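STU0660 (Streptococcus thermophilus, PDB 3ZTH) probably takes part in CRISPR-mediated bacterial immunity as a large, DNA-binding, magnesium-binding Csn2 protein of the P-loop NTPase clan. Local coordinates at residues Glu68-Lys71 with Arg72-His76; Leu86-Met90 with Glu91-Gly95; Lys104-Gln108 with Val109-Gly113; Lys204-Asp207 with Gly208-Glu212; Asp314-Ile317 with Leu318-Asn322. One frame throughout, in Å; residues are numbered along the deposited sequence.

Contact 1: residues Glu68-Lys71 with Arg72-His76; sequences EIVK and RSSYH
K71 and S74 face each other across a type I beta turn. S74 N bonds to K71 O at 3.0 Å, reaching it from above the carbonyl plane, and S74 CB lies against that same oxygen, 2.9 Å from K71 O. The S74 hydroxyl goes elsewhere: with OG anti to the backbone N (chi1 -174°), it stands 4.0 Å above one face of the Y75 ring, displaced toward the rim. S73 lies beside K71, its OG 3.8 Å from K71 CB, while the extended K71 chain carries its ammonium away from the turn. V70 adds a loose apolar touch, CG1 4.4 Å from S74 CB. R72 starts away from 68-71, then bends at chi3, where NE bonds to Y41 O and NH2 to K45 O. The turn lies in the loop between strands 62-63 and 76-80: V70 pairs with I62 and packs on F42 of helix 28-43, Y75 meets F42 edge-to-face, and H76, opening strand 76-80, bonds through its backbone to K198 and L200 at strand 199-204.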
loop_
_atom_site.group_PDB
_atom_site.type_symbol
_atom_site.label_atom_id
_atom_site.label_comp_id
_atom_site.label_asym_id
_atom_site.label_seq_id
_atom_site.Cartn_x
_atom_site.Cartn_y
_atom_site.Cartn_z
ATOM N N GLU A 68 6.368 -42.140 5.122
ATOM C CA GLU A 68 7.243 -40.988 5.265
ATOM C C GLU A 68 6.529 -39.765 4.706
ATOM O O GLU A 68 5.580 -39.885 3.921
ATOM C CB GLU A 68 8.541 -41.209 4.498
ATOM C CG GLU A 68 9.340 -42.374 4.997
ATOM C CD GLU A 68 10.738 -41.966 5.390
ATOM O OE1 GLU A 68 10.867 -41.057 6.249
ATOM O OE2 GLU A 68 11.699 -42.554 4.841
ATOM N N ILE A 69 6.994 -38.587 5.100
ATOM C CA ILE A 69 6.384 -37.357 4.635
ATOM C C ILE A 69 6.800 -36.996 3.218
ATOM O O ILE A 69 7.985 -37.005 2.881
ATOM C CB ILE A 69 6.714 -36.184 5.574
ATOM C CG1 ILE A 69 5.988 -36.380 6.904
ATOM C CG2 ILE A 69 6.296 -34.875 4.941
ATOM C CD1 ILE A 69 6.234 -35.273 7.917
ATOM N N VAL A 70 5.808 -36.695 2.389
ATOM C CA VAL A 70 6.057 -36.301 1.012
ATOM C C VAL A 70 6.232 -34.793 1.042
ATOM O O VAL A 70 5.298 -34.073 1.351
ATOM C CB VAL A 70 4.861 -36.652 0.112
ATOM C CG1 VAL A 70 5.166 -36.276 -1.332
ATOM C CG2 VAL A 70 4.547 -38.132 0.230
ATOM N N LYS A 71 7.432 -34.315 0.740
ATOM C CA LYS A 71 7.705 -32.879 0.769
ATOM C C LYS A 71 6.754 -32.061 -0.095
ATOM O O LYS A 71 6.406 -32.456 -1.207
ATOM C CB LYS A 71 9.143 -32.598 0.331
ATOM C CG LYS A 71 10.193 -33.210 1.227
ATOM C CD LYS A 71 11.578 -32.779 0.784
ATOM C CE LYS A 71 12.659 -33.434 1.628
ATOM N NZ LYS A 71 14.018 -32.968 1.218
ATOM N N ARG A 72 6.343 -30.912 0.431
ATOM C CA ARG A 72 5.436 -30.020 -0.276
ATOM C C ARG A 72 6.125 -29.436 -1.505
ATOM O O ARG A 72 5.474 -29.029 -2.469
ATOM C CB ARG A 72 4.979 -28.891 0.655
ATOM C CG ARG A 72 4.210 -29.372 1.881
ATOM C CD ARG A 72 3.704 -28.211 2.722
ATOM N NE ARG A 72 2.808 -27.342 1.962
ATOM C CZ ARG A 72 2.302 -26.201 2.418
ATOM N NH1 ARG A 72 2.599 -25.782 3.637
ATOM N NH2 ARG A 72 1.501 -25.471 1.650
ATOM N N SER A 73 7.450 -29.413 -1.461
ATOM C CA SER A 73 8.260 -28.880 -2.549
ATOM C C SER A 73 8.575 -29.967 -3.573
ATOM O O SER A 73 9.164 -29.700 -4.617
ATOM C CB SER A 73 9.571 -28.333 -1.983
ATOM O OG SER A 73 10.324 -29.375 -1.376
ATOM N N SER A 74 8.177 -31.193 -3.265
ATOM C CA SER A 74 8.440 -32.331 -4.131
ATOM C C SER A 74 8.039 -32.191 -5.607
ATOM O O SER A 74 8.642 -32.827 -6.469
ATOM C CB SER A 74 7.780 -33.578 -3.537
ATOM O OG SER A 74 8.125 -34.733 -4.277
ATOM N N TYR A 75 7.037 -31.367 -5.908
ATOM C CA TYR A 75 6.594 -31.207 -7.296
ATOM C C TYR A 75 6.410 -29.764 -7.719
ATOM O O TYR A 75 6.228 -28.883 -6.885
ATOM C CB TYR A 75 5.222 -31.865 -7.524
ATOM C CG TYR A 75 5.099 -33.335 -7.220
ATOM C CD1 TYR A 75 5.461 -34.298 -8.161
ATOM C CD2 TYR A 75 4.573 -33.766 -6.007
ATOM C CE1 TYR A 75 5.295 -35.651 -7.899
ATOM C CE2 TYR A 75 4.403 -35.119 -5.737
ATOM C CZ TYR A 75 4.766 -36.055 -6.687
ATOM O OH TYR A 75 4.607 -37.398 -6.409
ATOM N N HIS A 76 6.451 -29.541 -9.031
ATOM C CA HIS A 76 6.161 -28.236 -9.603
ATOM C C HIS A 76 4.673 -28.451 -9.866
ATOM O O HIS A 76 4.285 -29.024 -10.884
ATOM C CB HIS A 76 6.900 -28.020 -10.923
ATOM C CG HIS A 76 8.301 -27.524 -10.752
ATOM N ND1 HIS A 76 9.381 -28.372 -10.622
ATOM C CD2 HIS A 76 8.792 -26.267 -10.635
ATOM C CE1 HIS A 76 10.477 -27.658 -10.432
ATOM N NE2 HIS A 76 10.146 -26.378 -10.437
#

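Contact 2: residues Leu86-Met90 with Glu91-Gly95; sequences LLEQM and EYKKG
E91 folds back along the last turn of helix 83-89, against L87 and E88. The extended K93 chain brings NZ to E91 OE1 at 2.7 Å, a salt bridge in which NZ meets the oxygen nearly along its C-O axis. E88 runs obliquely across both, its CG 3.7 Å from E91 OE1 and 3.8 Å from K93 NZ. The carboxylate planes lie 19° apart; K93, bonded to E91 only, probably offsets its charge beside E88, whose OE2 has a long, weak ion pair with K84. E91 CG, anti to its carbonyl carbon (chi1 -61°), rests 3.3 Å from L87 O, and OE2 comes 4.0 Å from L87 CG. Backbone bonds include M90 N to L87 O at 3.0 Å and a weak one from E91 N to E88 O at 3.3 Å. Selenomethionine M90 packs on helix 177-192; its O accepts from Y142 of the second subunit. Bonds to the third residue back gain weight, as is common at a helix C-terminus, before E91 turns extended.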
loop_
_atom_site.group_PDB
_atom_site.type_symbol
_atom_site.label_atom_id
_atom_site.label_comp_id
_atom_site.label_asym_id
_atom_site.label_seq_id
_atom_site.Cartn_x
_atom_site.Cartn_y
_atom_site.Cartn_z
ATOM N N LEU A 86 -6.088 -21.987 -16.609
ATOM C CA LEU A 86 -5.316 -22.317 -17.783
ATOM C C LEU A 86 -4.772 -21.036 -18.438
ATOM O O LEU A 86 -3.580 -20.950 -18.761
ATOM C CB LEU A 86 -6.181 -23.122 -18.746
ATOM C CG LEU A 86 -5.412 -23.866 -19.838
ATOM C CD1 LEU A 86 -6.179 -25.125 -20.226
ATOM C CD2 LEU A 86 -5.184 -22.944 -21.035
ATOM N N LEU A 87 -5.632 -20.038 -18.623
ATOM C CA LEU A 87 -5.176 -18.782 -19.207
ATOM C C LEU A 87 -4.064 -18.187 -18.340
ATOM O O LEU A 87 -3.063 -17.682 -18.855
ATOM C CB LEU A 87 -6.328 -17.784 -19.308
ATOM C CG LEU A 87 -5.952 -16.370 -19.777
ATOM C CD1 LEU A 87 -5.313 -16.428 -21.158
ATOM C CD2 LEU A 87 -7.191 -15.496 -19.797
ATOM N N GLU A 88 -4.241 -18.258 -17.021
ATOM C CA GLU A 88 -3.256 -17.724 -16.080
ATOM C C GLU A 88 -1.893 -18.397 -16.187
ATOM O O GLU A 88 -0.863 -17.755 -15.974
ATOM C CB GLU A 88 -3.781 -17.826 -14.645
ATOM C CG GLU A 88 -4.470 -16.552 -14.167
ATOM C CD GLU A 88 -5.284 -16.740 -12.890
ATOM O OE1 GLU A 88 -4.795 -17.419 -11.953
ATOM O OE2 GLU A 88 -6.413 -16.193 -12.825
ATOM N N GLN A 89 -1.880 -19.683 -16.524
ATOM C CA GLN A 89 -0.617 -20.392 -16.667
ATOM C C GLN A 89 0.117 -19.975 -17.937
ATOM O O GLN A 89 1.310 -20.235 -18.091
ATOM C CB GLN A 89 -0.838 -21.907 -16.685
ATOM C CG GLN A 89 -1.130 -22.509 -15.329
ATOM C CD GLN A 89 -0.095 -22.138 -14.283
ATOM O OE1 GLN A 89 1.104 -22.389 -14.442
ATOM N NE2 GLN A 89 -0.560 -21.538 -13.199
HETATM N N MSE A 90 -0.595 -19.319 -18.846
HETATM C CA MSE A 90 0.012 -18.880 -20.096
HETATM C C MSE A 90 0.386 -17.396 -20.112
HETATM O O MSE A 90 0.852 -16.866 -21.122
HETATM C CB MSE A 90 -0.908 -19.246 -21.261
HETATM C CG MSE A 90 -0.998 -20.756 -21.431
HETATM SE SE MSE A 90 -2.163 -21.395 -22.824
HETATM C CE MSE A 90 -0.938 -21.279 -24.325
ATOM N N GLU A 91 0.187 -16.734 -18.979
ATOM C CA GLU A 91 0.548 -15.332 -18.848
ATOM C C GLU A 91 1.906 -15.306 -18.141
ATOM O O GLU A 91 2.233 -16.212 -17.369
ATOM C CB GLU A 91 -0.501 -14.580 -18.027
ATOM C CG GLU A 91 -1.889 -14.600 -18.651
ATOM C CD GLU A 91 -2.944 -13.948 -17.763
ATOM O OE1 GLU A 91 -2.877 -14.136 -16.525
ATOM O OE2 GLU A 91 -3.847 -13.264 -18.299
ATOM N N TYR A 92 2.703 -14.281 -18.418
ATOM C CA TYR A 92 4.018 -14.180 -17.809
ATOM C C TYR A 92 3.924 -13.561 -16.422
ATOM O O TYR A 92 3.907 -12.342 -16.273
ATOM C CB TYR A 92 4.941 -13.349 -18.699
ATOM C CG TYR A 92 6.377 -13.339 -18.246
ATOM C CD1 TYR A 92 7.257 -14.339 -18.654
ATOM C CD2 TYR A 92 6.862 -12.338 -17.403
ATOM C CE1 TYR A 92 8.589 -14.346 -18.236
ATOM C CE2 TYR A 92 8.195 -12.335 -16.977
ATOM C CZ TYR A 92 9.052 -13.342 -17.401
ATOM O OH TYR A 92 10.374 -13.347 -17.015
ATOM N N LYS A 93 3.840 -14.415 -15.410
ATOM C CA LYS A 93 3.763 -13.968 -14.026
ATOM C C LYS A 93 4.634 -14.892 -13.202
ATOM O O LYS A 93 5.152 -15.886 -13.708
ATOM C CB LYS A 93 2.335 -14.052 -13.491
ATOM C CG LYS A 93 1.322 -13.142 -14.153
ATOM C CD LYS A 93 -0.075 -13.503 -13.643
ATOM C CE LYS A 93 -1.184 -12.746 -14.369
ATOM N NZ LYS A 93 -2.537 -13.252 -13.972
ATOM N N LYS A 94 4.788 -14.565 -11.928
ATOM C CA LYS A 94 5.595 -15.385 -11.040
ATOM C C LYS A 94 5.058 -16.811 -10.936
ATOM O O LYS A 94 3.896 -17.027 -10.584
ATOM C CB LYS A 94 5.638 -14.763 -9.645
ATOM C CG LYS A 94 6.273 -15.663 -8.598
ATOM C CD LYS A 94 6.225 -15.037 -7.214
ATOM C CE LYS A 94 6.875 -15.940 -6.174
ATOM N NZ LYS A 94 7.006 -15.249 -4.853
ATOM N N GLY A 95 5.907 -17.777 -11.263
ATOM C CA GLY A 95 5.536 -19.178 -11.159
ATOM C C GLY A 95 4.648 -19.839 -12.198
ATOM O O GLY A 95 4.387 -21.039 -12.088
#

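Contact 3: residues Lys104-Gln108 with Val109-Gly113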
loop_
_atom_site.group_PDB
_atom_site.type_symbol
_atom_site.label_atom_id
_atom_site.label_comp_id
_atom_site.label_asym_id
_atom_site.label_seq_id
_atom_site.Cartn_x
_atom_site.Cartn_y
_atom_site.Cartn_z
ATOM N N LYS A 104 13.031 -19.458 -21.361
ATOM C CA LYS A 104 13.923 -20.335 -22.115
ATOM C C LYS A 104 14.043 -19.830 -23.552
ATOM O O LYS A 104 15.115 -19.889 -24.159
ATOM C CB LYS A 104 13.374 -21.764 -22.127
ATOM C CG LYS A 104 13.138 -22.379 -20.748
ATOM C CD LYS A 104 14.398 -22.977 -20.133
ATOM C CE LYS A 104 14.051 -23.735 -18.851
ATOM N NZ LYS A 104 15.202 -24.502 -18.294
ATOM N N ILE A 105 12.928 -19.333 -24.080
ATOM C CA ILE A 105 12.863 -18.818 -25.443
ATOM C C ILE A 105 13.593 -17.496 -25.614
ATOM O O ILE A 105 14.359 -17.324 -26.557
ATOM C CB ILE A 105 11.393 -18.629 -25.897
ATOM C CG1 ILE A 105 10.774 -19.988 -26.229
ATOM C CG2 ILE A 105 11.320 -17.682 -27.096
ATOM C CD1 ILE A 105 9.390 -19.896 -26.823
ATOM N N VAL A 106 13.343 -16.564 -24.703
ATOM C CA VAL A 106 13.965 -15.248 -24.753
ATOM C C VAL A 106 15.476 -15.343 -24.631
ATOM O O VAL A 106 16.209 -14.510 -25.160
ATOM C CB VAL A 106 13.427 -14.348 -23.627
ATOM C CG1 VAL A 106 14.129 -13.010 -23.649
ATOM C CG2 VAL A 106 11.941 -14.144 -23.804
ATOM N N ASN A 107 15.937 -16.367 -23.929
ATOM C CA ASN A 107 17.362 -16.579 -23.740
ATOM C C ASN A 107 18.030 -17.129 -25.005
ATOM O O ASN A 107 18.155 -18.342 -25.176
ATOM C CB ASN A 107 17.574 -17.542 -22.576
ATOM C CG ASN A 107 19.025 -17.847 -22.339
ATOM O OD1 ASN A 107 19.831 -16.942 -22.124
ATOM N ND2 ASN A 107 19.373 -19.126 -22.375
ATOM N N GLN A 108 18.451 -16.228 -25.889
ATOM C CA GLN A 108 19.116 -16.602 -27.136
ATOM C C GLN A 108 20.037 -15.487 -27.610
ATOM O O GLN A 108 19.616 -14.336 -27.720
ATOM C CB GLN A 108 18.096 -16.888 -28.236
ATOM C CG GLN A 108 17.188 -18.061 -27.964
ATOM C CD GLN A 108 16.368 -18.437 -29.179
ATOM O OE1 GLN A 108 16.885 -19.019 -30.138
ATOM N NE2 GLN A 108 15.082 -18.093 -29.156
ATOM N N VAL A 109 21.289 -15.836 -27.897
ATOM C CA VAL A 109 22.282 -14.867 -28.358
ATOM C C VAL A 109 21.669 -13.886 -29.346
ATOM O O VAL A 109 22.022 -12.707 -29.380
ATOM C CB VAL A 109 23.478 -15.571 -29.036
ATOM C CG1 VAL A 109 24.467 -14.537 -29.546
ATOM C CG2 VAL A 109 24.161 -16.504 -28.047
ATOM N N ASP A 110 20.746 -14.393 -30.151
ATOM C CA ASP A 110 20.052 -13.588 -31.143
ATOM C C ASP A 110 19.272 -12.446 -30.479
ATOM O O ASP A 110 19.428 -11.280 -30.848
ATOM C CB ASP A 110 19.127 -14.509 -31.953
ATOM C CG ASP A 110 17.825 -13.846 -32.349
ATOM O OD1 ASP A 110 17.869 -12.787 -33.010
ATOM O OD2 ASP A 110 16.756 -14.398 -32.001
ATOM N N ILE A 111 18.451 -12.785 -29.487
ATOM C CA ILE A 111 17.639 -11.796 -28.775
ATOM C C ILE A 111 18.466 -10.932 -27.832
ATOM O O ILE A 111 18.344 -9.706 -27.835
ATOM C CB ILE A 111 16.530 -12.475 -27.948
ATOM C CG1 ILE A 111 15.624 -13.293 -28.869
ATOM C CG2 ILE A 111 15.720 -11.425 -27.201
ATOM C CD1 ILE A 111 14.533 -14.035 -28.141
ATOM N N VAL A 112 19.289 -11.581 -27.015
ATOM C CA VAL A 112 20.150 -10.889 -26.064
ATOM C C VAL A 112 20.820 -9.674 -26.706
ATOM O O VAL A 112 21.039 -8.651 -26.048
ATOM C CB VAL A 112 21.246 -11.840 -25.527
ATOM C CG1 VAL A 112 22.246 -11.067 -24.683
ATOM C CG2 VAL A 112 20.609 -12.951 -24.705
ATOM N N GLY A 113 21.135 -9.795 -27.994
ATOM C CA GLY A 113 21.780 -8.711 -28.713
ATOM C C GLY A 113 20.917 -7.472 -28.800
ATOM O O GLY A 113 21.414 -6.351 -28.699
#
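Q108 O, at the N-cap position, opens helix 109-130 by accepting V112 N at 2.9 Å, tilted 22° from the carbonyl plane, with a weaker, bent bond from I111 N at 2.6 Å; just before it, N107 centres an inverse gamma turn that follows helix 97-106. The Q108 side chain turns back across this break. Its NE2 reaches I105 O at 2.8 Å, lying in the plane of that carbonyl and with the acceptor close to the plane of the amide, so the bond links the new helix start to the end of the old one and fixes how the amide is rotated. I111 lies beside the Q108 amide and also reaches back to the older helix. With CG1 anti to its carbonyl carbon (chi1 -59°), it lays CD1 3.5 Å from V106 O, while its CG2 branch meets V106 CG1 at 4.2 Å. V112 closes over the cap, CG2 3.5 Å from Q108 O. The junction thus joins two successive helices about 31 Å from the chain centre. V106 also packs on L151 and L155 of helix 151-157, and the second subunit contributes I133, M129, H132 and A128, against I105, V106, Q108 and D110 respectively.

Contact 4: residues Lys204-Asp207 with Gly208-Glu212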
loop_
_atom_site.group_PDB
_atom_site.type_symbol
_atom_site.label_atom_id
_atom_site.label_comp_id
_atom_site.label_asym_id
_atom_site.label_seq_id
_atom_site.Cartn_x
_atom_site.Cartn_y
_atom_site.Cartn_z
ATOM N N LYS A 204 -9.575 -30.810 -12.889
ATOM C CA LYS A 204 -10.946 -31.146 -12.547
ATOM C C LYS A 204 -11.882 -30.090 -13.117
ATOM O O LYS A 204 -11.443 -29.005 -13.476
ATOM C CB LYS A 204 -11.123 -31.278 -11.027
ATOM C CG LYS A 204 -11.394 -29.998 -10.266
ATOM C CD LYS A 204 -11.709 -30.323 -8.801
ATOM C CE LYS A 204 -12.300 -29.120 -8.047
ATOM N NZ LYS A 204 -11.349 -27.988 -7.878
ATOM N N ASN A 205 -13.162 -30.433 -13.226
ATOM C CA ASN A 205 -14.194 -29.536 -13.752
ATOM C C ASN A 205 -14.176 -29.351 -15.257
ATOM O O ASN A 205 -15.021 -28.663 -15.794
ATOM C CB ASN A 205 -14.092 -28.152 -13.111
ATOM C CG ASN A 205 -14.144 -28.207 -11.610
ATOM O OD1 ASN A 205 -15.080 -28.757 -11.034
ATOM N ND2 ASN A 205 -13.138 -27.632 -10.960
ATOM N N ILE A 206 -13.224 -29.956 -15.946
ATOM C CA ILE A 206 -13.140 -29.799 -17.392
ATOM C C ILE A 206 -14.077 -30.701 -18.194
ATOM O O ILE A 206 -14.567 -30.300 -19.253
ATOM C CB ILE A 206 -11.691 -30.008 -17.866
ATOM C CG1 ILE A 206 -10.801 -28.944 -17.229
ATOM C CG2 ILE A 206 -11.606 -29.918 -19.379
ATOM C CD1 ILE A 206 -11.355 -27.526 -17.377
ATOM N N ASP A 207 -14.323 -31.912 -17.700
ATOM C CA ASP A 207 -15.212 -32.847 -18.386
ATOM C C ASP A 207 -16.512 -32.200 -18.834
ATOM O O ASP A 207 -17.024 -32.495 -19.914
ATOM C CB ASP A 207 -15.584 -34.024 -17.485
ATOM C CG ASP A 207 -14.430 -34.929 -17.213
ATOM O OD1 ASP A 207 -13.429 -34.840 -17.954
ATOM O OD2 ASP A 207 -14.524 -35.741 -16.270
ATOM N N GLY A 208 -17.060 -31.334 -17.992
ATOM C CA GLY A 208 -18.318 -30.707 -18.330
ATOM C C GLY A 208 -18.245 -29.698 -19.449
ATOM O O GLY A 208 -19.266 -29.383 -20.055
ATOM N N PHE A 209 -17.045 -29.205 -19.744
ATOM C CA PHE A 209 -16.885 -28.188 -20.775
ATOM C C PHE A 209 -16.566 -28.674 -22.185
ATOM O O PHE A 209 -16.533 -27.878 -23.116
ATOM C CB PHE A 209 -15.836 -27.169 -20.330
ATOM C CG PHE A 209 -16.024 -26.686 -18.915
ATOM C CD1 PHE A 209 -17.297 -26.651 -18.336
ATOM C CD2 PHE A 209 -14.931 -26.233 -18.167
ATOM C CE1 PHE A 209 -17.482 -26.172 -17.036
ATOM C CE2 PHE A 209 -15.100 -25.749 -16.865
ATOM C CZ PHE A 209 -16.379 -25.718 -16.296
ATOM N N ILE A 210 -16.330 -29.968 -22.354
ATOM C CA ILE A 210 -16.054 -30.492 -23.683
ATOM C C ILE A 210 -16.748 -31.822 -23.883
ATOM O O ILE A 210 -17.043 -32.526 -22.921
ATOM C CB ILE A 210 -14.540 -30.668 -23.941
ATOM C CG1 ILE A 210 -13.935 -31.655 -22.947
ATOM C CG2 ILE A 210 -13.837 -29.324 -23.814
ATOM C CD1 ILE A 210 -12.458 -31.879 -23.187
ATOM N N SER A 211 -17.016 -32.156 -25.141
ATOM C CA SER A 211 -17.689 -33.403 -25.487
ATOM C C SER A 211 -16.829 -34.614 -25.153
ATOM O O SER A 211 -15.641 -34.486 -24.854
ATOM C CB SER A 211 -18.013 -33.430 -26.982
ATOM O OG SER A 211 -16.831 -33.557 -27.761
ATOM N N GLU A 212 -17.434 -35.791 -25.206
ATOM C CA GLU A 212 -16.694 -37.013 -24.935
ATOM C C GLU A 212 -15.637 -37.212 -26.025
ATOM O O GLU A 212 -14.554 -37.719 -25.758
ATOM C CB GLU A 212 -17.653 -38.211 -24.872
ATOM C CG GLU A 212 -18.304 -38.404 -23.499
ATOM C CD GLU A 212 -19.473 -39.376 -23.519
ATOM O OE1 GLU A 212 -19.358 -40.447 -24.158
ATOM O OE2 GLU A 212 -20.505 -39.072 -22.881
#
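I206, D207 and F209 carry this tight turn after strand 199-204. F209 N bonds to I206 O at 2.8 Å, from well above the carbonyl plane. The I206 side chain then reaches back to the ring, CD1 3.9 Å from F209 CD2, the two crossing at about a right angle; its other branch, CG2, lies 4.4 Å from I210 CD1. Over one face of the F209 ring stands N205 O, 3.1 Å above the plane and toward the rim, while F83 of the same chain and Y32 of the third subunit meet the ring obliquely. D207 meets G208-E212 through its backbone; it points away at CB, and OD2 accepts S239 N. Apolar packing of I206, F209 and I210 anchors the turn, and D207, through S239 N, may position neighbouring D240, a magnesium ligand, from the second shell, their side chains about 8 Å apart. E212, a short step on, binds magnesium in a structure of this protein though not in this chain here.

Contact 5: residues Asp314-Ile317 with Leu318-Asn322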
loop_
_atom_site.group_PDB
_atom_site.type_symbol
_atom_site.label_atom_id
_atom_site.label_comp_id
_atom_site.label_asym_id
_atom_site.label_seq_id
_atom_site.Cartn_x
_atom_site.Cartn_y
_atom_site.Cartn_z
ATOM N N ASP A 314 -24.052 -54.539 -17.535
ATOM C CA ASP A 314 -23.281 -53.668 -16.672
ATOM C C ASP A 314 -23.701 -53.840 -15.215
ATOM O O ASP A 314 -22.869 -53.733 -14.307
ATOM C CB ASP A 314 -23.422 -52.202 -17.109
ATOM C CG ASP A 314 -22.673 -51.899 -18.414
ATOM O OD1 ASP A 314 -21.804 -52.703 -18.824
ATOM O OD2 ASP A 314 -22.941 -50.846 -19.032
ATOM N N SER A 315 -24.984 -54.125 -14.993
ATOM C CA SER A 315 -25.506 -54.311 -13.636
ATOM C C SER A 315 -24.876 -55.551 -13.026
ATOM O O SER A 315 -24.537 -55.573 -11.844
ATOM C CB SER A 315 -27.028 -54.477 -13.657
ATOM O OG SER A 315 -27.660 -53.359 -14.246
ATOM N N VAL A 316 -24.725 -56.585 -13.842
ATOM C CA VAL A 316 -24.120 -57.824 -13.383
ATOM C C VAL A 316 -22.658 -57.588 -13.008
ATOM O O VAL A 316 -22.234 -57.931 -11.903
ATOM C CB VAL A 316 -24.218 -58.916 -14.480
ATOM C CG1 VAL A 316 -23.428 -60.162 -14.076
ATOM C CG2 VAL A 316 -25.675 -59.270 -14.694
ATOM N N ILE A 317 -21.896 -57.005 -13.934
ATOM C CA ILE A 317 -20.484 -56.717 -13.703
ATOM C C ILE A 317 -20.332 -55.862 -12.444
ATOM O O ILE A 317 -19.455 -56.104 -11.618
ATOM C CB ILE A 317 -19.876 -55.966 -14.914
ATOM C CG1 ILE A 317 -19.950 -56.857 -16.154
ATOM C CG2 ILE A 317 -18.440 -55.546 -14.618
ATOM C CD1 ILE A 317 -19.165 -58.132 -16.027
ATOM N N LEU A 318 -21.199 -54.865 -12.304
ATOM C CA LEU A 318 -21.174 -53.991 -11.138
ATOM C C LEU A 318 -21.298 -54.811 -9.854
ATOM O O LEU A 318 -20.516 -54.635 -8.912
ATOM C CB LEU A 318 -22.316 -52.967 -11.235
ATOM C CG LEU A 318 -22.718 -52.014 -10.092
ATOM C CD1 LEU A 318 -21.672 -51.928 -9.020
ATOM C CD2 LEU A 318 -22.980 -50.646 -10.671
ATOM N N ASN A 319 -22.276 -55.710 -9.825
ATOM C CA ASN A 319 -22.514 -56.550 -8.660
ATOM C C ASN A 319 -21.319 -57.422 -8.347
ATOM O O ASN A 319 -20.904 -57.540 -7.189
ATOM C CB ASN A 319 -23.744 -57.431 -8.881
ATOM C CG ASN A 319 -25.043 -56.674 -8.682
ATOM O OD1 ASN A 319 -25.040 -55.460 -8.462
ATOM N ND2 ASN A 319 -26.161 -57.386 -8.752
ATOM N N ILE A 320 -20.763 -58.037 -9.381
ATOM C CA ILE A 320 -19.616 -58.908 -9.201
ATOM C C ILE A 320 -18.416 -58.121 -8.691
ATOM O O ILE A 320 -17.760 -58.535 -7.726
ATOM C CB ILE A 320 -19.267 -59.651 -10.523
ATOM C CG1 ILE A 320 -20.420 -60.587 -10.899
ATOM C CG2 ILE A 320 -18.002 -60.456 -10.355
ATOM C CD1 ILE A 320 -20.261 -61.288 -12.241
ATOM N N LEU A 321 -18.140 -56.975 -9.314
ATOM C CA LEU A 321 -17.007 -56.159 -8.894
ATOM C C LEU A 321 -17.138 -55.764 -7.439
ATOM O O LEU A 321 -16.179 -55.890 -6.667
ATOM C CB LEU A 321 -16.873 -54.913 -9.769
ATOM C CG LEU A 321 -16.261 -55.183 -11.147
ATOM C CD1 LEU A 321 -16.277 -53.912 -11.969
ATOM C CD2 LEU A 321 -14.835 -55.712 -10.995
ATOM N N ASN A 322 -18.317 -55.292 -7.051
ATOM C CA ASN A 322 -18.519 -54.914 -5.659
ATOM C C ASN A 322 -18.146 -56.074 -4.748
ATOM O O ASN A 322 -17.440 -55.898 -3.760
ATOM C CB ASN A 322 -19.965 -54.507 -5.418
ATOM C CG ASN A 322 -20.133 -53.015 -5.355
ATOM O OD1 ASN A 322 -21.252 -52.502 -5.399
ATOM N ND2 ASN A 322 -19.014 -52.299 -5.246
#
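V316 and I320 lie side by side and point the same way, CG1 of V316 3.8 Å from CD1 of I320. One residue on, I317 and L321 repeat the arrangement, with I317 CG2 3.8 Å from L321 CD1. I317 CG2 gets there because it is anti to the backbone N, with CG1 anti to the carbonyl carbon (chi1 -63°). Behind these pairs the backbone bonds follow the four-residue spacing: L318 N to D314 O at 2.8 Å, N319 N to S315 O at 3.0 Å, I320 N to V316 O at 2.9 Å and L321 N to I317 O at 2.8 Å. The last two meet their acceptors nearly end-on; the first two come in more tilted from the carbonyl planes. This is regular alpha helix, the middle of helix 312-324, and its flanks are buried by other helices. I317 and L321 pack on V274 of helix 267-277, and on S292 and L293 of helix 286-296; V316 and I320 meet F345 of the third subunit. Farther out, polar groups fix the helix in place. D314 OD1 bonds to S292 OG, and its OD2 to S309 OG of the third subunit. S315 OG pairs with S311 O one turn earlier. N319 stands with its CB 3.4 Å from V316 O, and its OD1 accepts I331 N, joining the helix to the loop that also touches L318.

Overall arrangement
The five contacts follow one another along the chain without touching. Contacts 2 and 3 lie on helices adjacent in sequence, their centres 20 Å apart, and both meet the second subunit. Contact 1 sits at the surface, 22 Å from contact 2 between centres. Contacts 4 and 5, centres 26 Å apart and nearest atoms about 12 Å, both touch the third subunit and lie on the magnesium side of the chain: G208 of contact 4 is about 7 Å from a bound ion and L318 of contact 5 about 12 Å from one, its side chain about 9 Å from that of the ligand Q26. Contacts 3 and 5 mark opposite sides of the chain, centres 59 Å apart.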